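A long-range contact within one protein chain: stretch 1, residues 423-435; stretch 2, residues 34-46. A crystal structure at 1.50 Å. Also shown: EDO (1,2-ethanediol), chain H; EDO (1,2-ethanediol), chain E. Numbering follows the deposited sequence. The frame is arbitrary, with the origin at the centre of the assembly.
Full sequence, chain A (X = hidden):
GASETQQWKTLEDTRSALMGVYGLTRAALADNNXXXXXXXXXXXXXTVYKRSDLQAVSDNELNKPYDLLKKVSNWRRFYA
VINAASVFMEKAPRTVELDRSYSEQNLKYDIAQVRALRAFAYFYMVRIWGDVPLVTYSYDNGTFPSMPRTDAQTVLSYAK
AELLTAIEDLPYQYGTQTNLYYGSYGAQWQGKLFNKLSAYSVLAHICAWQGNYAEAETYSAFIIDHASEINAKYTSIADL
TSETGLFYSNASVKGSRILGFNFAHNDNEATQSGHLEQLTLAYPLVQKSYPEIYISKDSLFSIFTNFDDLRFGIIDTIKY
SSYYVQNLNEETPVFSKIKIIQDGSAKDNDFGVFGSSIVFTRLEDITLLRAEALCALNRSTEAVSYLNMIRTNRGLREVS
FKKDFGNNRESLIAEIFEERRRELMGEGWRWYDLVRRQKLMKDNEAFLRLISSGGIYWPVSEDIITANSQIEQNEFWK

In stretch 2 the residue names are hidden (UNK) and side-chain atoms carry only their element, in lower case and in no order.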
# COMPACT_ATOMS: atom_id res chain seq x y z
N GLU A 423 11.59 -6.20 -5.75
CA GLU A 423 11.11 -6.69 -4.47
C GLU A 423 9.65 -6.52 -4.23
O GLU A 423 9.01 -7.44 -3.73
CB GLU A 423 11.92 -6.02 -3.33
CG GLU A 423 11.59 -6.51 -1.94
CD GLU A 423 11.83 -8.02 -1.74
OE1 GLU A 423 12.69 -8.57 -2.44
OE2 GLU A 423 11.18 -8.59 -0.81
N LEU A 424 9.12 -5.38 -4.63
CA LEU A 424 7.74 -5.03 -4.34
C LEU A 424 6.80 -5.25 -5.52
O LEU A 424 5.63 -4.79 -5.50
CB LEU A 424 7.68 -3.58 -3.82
CG LEU A 424 8.60 -3.24 -2.63
CD1 LEU A 424 8.65 -1.72 -2.34
CD2 LEU A 424 8.15 -4.00 -1.38
N MSE A 425 7.25 -5.98 -6.53
CA MSE A 425 6.44 -6.25 -7.73
C MSE A 425 5.10 -6.90 -7.32
O MSE A 425 5.08 -7.87 -6.56
CB MSE A 425 7.24 -7.16 -8.67
CG MSE A 425 6.58 -7.39 -10.03
SE MSE A 425 7.76 -8.32 -11.24
CE MSE A 425 9.01 -6.96 -11.72
N GLY A 426 4.00 -6.32 -7.80
CA GLY A 426 2.69 -6.80 -7.46
C GLY A 426 2.12 -6.38 -6.11
O GLY A 426 1.02 -6.85 -5.72
N GLU A 427 2.82 -5.47 -5.41
CA GLU A 427 2.38 -4.97 -4.10
C GLU A 427 1.89 -3.52 -4.10
O GLU A 427 1.75 -2.90 -3.04
CB GLU A 427 3.46 -5.20 -3.07
CG GLU A 427 3.83 -6.66 -2.89
CD GLU A 427 4.96 -6.89 -1.95
OE1 GLU A 427 5.03 -6.28 -0.84
OE2 GLU A 427 5.84 -7.73 -2.31
N GLY A 428 1.57 -2.99 -5.28
CA GLY A 428 0.96 -1.67 -5.40
C GLY A 428 1.88 -0.48 -5.25
O GLY A 428 1.41 0.63 -5.00
N TRP A 429 3.18 -0.68 -5.50
CA TRP A 429 4.21 0.36 -5.33
C TRP A 429 4.78 1.00 -6.58
O TRP A 429 5.13 2.18 -6.54
CB TRP A 429 5.39 -0.17 -4.50
CG TRP A 429 5.06 -0.21 -3.05
CD1 TRP A 429 4.86 -1.28 -2.25
CD2 TRP A 429 4.91 0.95 -2.24
NE1 TRP A 429 4.54 -0.87 -0.96
CE2 TRP A 429 4.54 0.50 -0.93
CE3 TRP A 429 4.97 2.34 -2.50
CZ2 TRP A 429 4.24 1.38 0.11
CZ3 TRP A 429 4.71 3.21 -1.46
CH2 TRP A 429 4.34 2.73 -0.18
N ARG A 430 4.86 0.25 -7.67
CA ARG A 430 5.62 0.68 -8.85
C ARG A 430 5.29 2.09 -9.36
O ARG A 430 6.17 2.88 -9.61
CB ARG A 430 5.51 -0.35 -9.96
CG ARG A 430 6.24 -0.06 -11.22
CD ARG A 430 7.75 0.15 -11.08
NE ARG A 430 8.33 0.34 -12.39
CZ ARG A 430 9.54 0.85 -12.68
NH1 ARG A 430 10.40 1.21 -11.74
NH2 ARG A 430 9.89 0.96 -13.95
N TRP A 431 4.02 2.37 -9.55
CA TRP A 431 3.63 3.68 -10.10
C TRP A 431 4.05 4.83 -9.16
O TRP A 431 4.66 5.80 -9.60
CB TRP A 431 2.11 3.73 -10.37
CG TRP A 431 1.66 5.13 -10.60
CD1 TRP A 431 0.94 5.88 -9.74
CD2 TRP A 431 2.02 5.99 -11.70
NE1 TRP A 431 0.80 7.16 -10.24
CE2 TRP A 431 1.45 7.25 -11.44
CE3 TRP A 431 2.75 5.81 -12.86
CZ2 TRP A 431 1.58 8.33 -12.33
CZ3 TRP A 431 2.90 6.87 -13.75
CH2 TRP A 431 2.31 8.12 -13.48
N TYR A 432 3.74 4.71 -7.88
CA TYR A 432 4.09 5.74 -6.91
C TYR A 432 5.63 5.90 -6.83
O TYR A 432 6.15 7.00 -6.76
CB TYR A 432 3.49 5.45 -5.55
CG TYR A 432 2.02 5.20 -5.60
CD1 TYR A 432 1.14 6.21 -5.97
CD2 TYR A 432 1.51 3.91 -5.39
CE1 TYR A 432 -0.22 5.96 -6.07
CE2 TYR A 432 0.15 3.65 -5.48
CZ TYR A 432 -0.71 4.68 -5.84
OH TYR A 432 -2.07 4.44 -5.90
N ASP A 433 6.32 4.76 -6.84
CA ASP A 433 7.77 4.73 -6.87
C ASP A 433 8.33 5.42 -8.11
O ASP A 433 9.32 6.15 -8.03
CB ASP A 433 8.29 3.30 -6.83
CG ASP A 433 8.13 2.64 -5.45
OD1 ASP A 433 7.70 3.28 -4.47
OD2 ASP A 433 8.47 1.45 -5.34
N LEU A 434 7.66 5.25 -9.27
CA LEU A 434 8.15 5.92 -10.50
C LEU A 434 8.10 7.43 -10.34
O LEU A 434 9.02 8.12 -10.81
CB LEU A 434 7.31 5.49 -11.71
CG LEU A 434 7.76 4.18 -12.38
CD1 LEU A 434 6.69 3.73 -13.36
CD2 LEU A 434 9.09 4.39 -13.10
N VAL A 435 7.04 7.92 -9.69
CA VAL A 435 6.88 9.36 -9.45
C VAL A 435 7.97 9.86 -8.46
O VAL A 435 8.66 10.83 -8.74
CB VAL A 435 5.44 9.72 -8.97
CG1 VAL A 435 5.34 11.20 -8.56
CG2 VAL A 435 4.37 9.35 -10.04
N UNK A 34 -8.45 -1.69 -7.22
CA UNK A 34 -7.84 -0.38 -7.10
C UNK A 34 -6.36 -0.40 -6.75
O UNK A 34 -5.55 0.24 -7.40
c UNK A 34 -7.79 1.75 -5.64
c UNK A 34 -8.61 0.51 -6.06
o UNK A 34 -9.88 0.89 -6.63
N UNK A 35 -6.01 -1.17 -5.73
CA UNK A 35 -4.63 -1.14 -5.24
C UNK A 35 -3.60 -1.46 -6.34
O UNK A 35 -2.61 -0.74 -6.51
c UNK A 35 -4.49 -2.09 -4.04
n UNK A 35 -1.20 -2.41 -2.43
c UNK A 35 -3.15 -2.02 -3.35
c UNK A 35 -1.50 -1.14 -2.19
c UNK A 35 -2.22 -2.98 -3.14
n UNK A 35 -2.68 -0.88 -2.72
N UNK A 36 -3.92 -2.47 -7.13
CA UNK A 36 -3.05 -2.95 -8.20
C UNK A 36 -3.21 -2.16 -9.47
O UNK A 36 -2.23 -1.94 -10.19
c UNK A 36 -4.13 -5.47 -6.16
c UNK A 36 -5.66 -6.25 -3.95
c UNK A 36 -4.29 -6.41 -3.89
c UNK A 36 -5.54 -5.35 -6.21
c UNK A 36 -3.53 -6.00 -5.00
n UNK A 36 -2.18 -6.00 -5.19
c UNK A 36 -3.07 -5.15 -7.07
c UNK A 36 -6.29 -5.75 -5.10
c UNK A 36 -3.23 -4.47 -8.39
c UNK A 36 -1.91 -5.48 -6.44
N UNK A 37 -4.46 -1.77 -9.77
CA UNK A 37 -4.76 -0.97 -10.96
C UNK A 37 -4.03 0.37 -10.86
O UNK A 37 -3.33 0.80 -11.80
c UNK A 37 -6.59 0.41 -12.05
c UNK A 37 -6.70 -2.62 -12.78
c UNK A 37 -6.30 -0.73 -11.09
c UNK A 37 -7.03 -2.04 -11.47
N UNK A 38 -4.13 1.01 -9.69
CA UNK A 38 -3.51 2.31 -9.48
C UNK A 38 -2.02 2.25 -9.18
O UNK A 38 -1.31 3.23 -9.48
s UNK A 38 -5.95 3.42 -8.70
c UNK A 38 -4.23 3.10 -8.36
N UNK A 39 -1.56 1.16 -8.55
CA UNK A 39 -0.19 1.03 -8.08
C UNK A 39 0.79 0.22 -8.89
O UNK A 39 1.96 0.51 -8.87
N UNK A 40 0.31 -0.83 -9.55
CA UNK A 40 1.14 -1.72 -10.35
C UNK A 40 0.94 -1.58 -11.85
O UNK A 40 1.90 -1.62 -12.62
o UNK A 40 2.78 -3.64 -8.66
c UNK A 40 0.89 -3.20 -10.00
o UNK A 40 0.84 -3.93 -7.78
c UNK A 40 1.55 -3.61 -8.73
N UNK A 41 -0.31 -1.42 -12.28
CA UNK A 41 -0.62 -1.47 -13.72
C UNK A 41 -0.23 -0.21 -14.48
O UNK A 41 0.28 -0.29 -15.61
c UNK A 41 -1.82 -3.21 -16.05
c UNK A 41 -4.09 -2.36 -15.30
c UNK A 41 -2.09 -1.85 -13.93
c UNK A 41 -2.59 -2.06 -15.37
N UNK A 42 -0.50 0.94 -13.87
CA UNK A 42 -0.27 2.27 -14.46
C UNK A 42 1.21 2.50 -14.74
O UNK A 42 2.03 2.59 -13.83
n UNK A 42 -2.12 9.21 -13.72
c UNK A 42 -0.93 4.68 -14.14
c UNK A 42 -1.53 5.64 -13.18
n UNK A 42 -1.73 6.95 -13.78
c UNK A 42 -2.01 8.05 -13.08
c UNK A 42 -0.84 3.33 -13.55
n UNK A 42 -2.19 7.99 -11.75
N UNK A 43 1.55 2.59 -16.03
CA UNK A 43 2.94 2.68 -16.51
C UNK A 43 3.85 1.61 -15.88
O UNK A 43 5.06 1.81 -15.71
n UNK A 43 4.03 4.66 -20.70
c UNK A 43 2.73 5.19 -17.07
c UNK A 43 2.69 4.98 -18.59
c UNK A 43 4.06 4.96 -19.23
c UNK A 43 3.49 4.10 -16.33
N UNK A 44 3.26 0.44 -15.63
CA UNK A 44 3.94 -0.62 -14.94
C UNK A 44 4.65 -1.59 -15.84
O UNK A 44 4.84 -1.33 -17.04
N UNK A 45 5.00 -2.72 -15.24
CA UNK A 45 5.76 -3.79 -15.92
C UNK A 45 4.91 -4.90 -16.42
O UNK A 45 5.45 -5.86 -16.97
c UNK A 45 6.83 -4.33 -14.97
c UNK A 45 7.86 -3.25 -14.63
o UNK A 45 8.25 -2.53 -15.57
o UNK A 45 8.27 -3.15 -13.46
N UNK A 46 3.58 -4.77 -16.24
CA UNK A 46 2.63 -5.79 -16.70
C UNK A 46 2.15 -5.52 -18.13
O UNK A 46 1.67 -4.44 -18.47
c UNK A 46 2.18 -5.77 -13.38
c UNK A 46 2.49 -6.34 -12.16
c UNK A 46 2.36 -7.68 -11.98
c UNK A 46 1.64 -7.91 -14.26
c UNK A 46 1.94 -8.48 -13.05
c UNK A 46 1.76 -6.53 -14.45
c UNK A 46 1.44 -5.91 -15.75
C1 EDO H . 5.17 -3.71 -20.20
O1 EDO H . 5.76 -2.62 -19.50
C2 EDO H . 4.72 -3.20 -21.56
O2 EDO H . 3.70 -2.21 -21.33
C1 EDO E . 12.95 3.12 -14.09
O1 EDO E . 12.59 1.96 -13.31
C2 EDO E . 12.90 2.80 -15.56
O2 EDO E . 11.56 2.43 -15.90
O HOH W 1 -2.71 1.93 -5.49
O HOH W 2 -0.27 -7.21 -3.32
O HOH W 3 4.62 -2.68 -7.01
O HOH W 4 7.30 0.17 -15.19

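Position 34 has three side-chain atoms, a first carbon carrying one oxygen and one carbon, and touches nothing on stretch 1: Thr 34. At position 35 one carbon leads to a five-membered ring of three carbons and two nitrogens, which is His 35. Its NE2 donates a weak hydrogen bond to Glu 427 O (3.1 Å, 131°), and Gly 428 CA sits over the ring face, 4.1 Å from the centroid.

Position 36 carries fused five- and six-membered rings with eight carbons and one nitrogen, so it is Trp 36. Gly 426 O lies at the ring edge, 3.3 Å from Trp 36 CD1, and water 2 bridges the same oxygen (2.7 Å from the water O) to Trp 36 NE1 (2.9 Å). Position 37 has four carbons forked at the first, one arm two carbons long, and makes no contact: Ile 37. Position 38, one carbon then sulfur, is Cys 38; its CB is 3.5 Å from Tyr 432 OH.

Position 39 has no side-chain atoms, hence Gly 39. An ideal CB would point toward stretch 1 and fall 2.4 Å from Gly 428 O, a clash; its absence lets Gly 39 CA approach that oxygen to 3.5 Å in a CA-H...O contact. Position 40 has two carbons, the second bearing two oxygens, with a backbone nitrogen of stretch 1 near each: Asp 40. Gly 428 N donates to OD2 (2.8 Å), and Gly 426 N weakly to OD1 (3.1 Å).

Position 41 has four carbons forked at the second and points away: Leu 41. Position 42, three carbons, a nitrogen, then a carbon carrying two nitrogens, is Arg 42. Its guanidinium lies flat on Trp 431 (centres 4.3 Å, planes 23°), with CD over the five-membered ring. Position 43, four carbons in a row ending in nitrogen, is Lys 43; CG reaches Trp 431 CZ3 at 3.7 Å.

Position 44 lacks a side chain: Gly 44, where an ideal CB would lie 1.8 Å from Asp 40 O. Position 45 again has two carbons and two terminal oxygens: Asp 45. Its OD2 forms a long salt bridge with Arg 430 NE (3.7 Å), out of the guanidinium plane. Position 46, one carbon and a six-carbon ring, is Phe 46.

The contact works through close backbone packing: Gly 428 CA and Gly 39 CA are 4.0 Å apart. Gly 39 O accepts a nearly linear bond from Trp 431 N (2.9 Å, 177°), Asp 40 holds the glycine-rich loop, and Arg 42 covers the indole.

Stretch 2 (34-46) THWICGDLRKGDF
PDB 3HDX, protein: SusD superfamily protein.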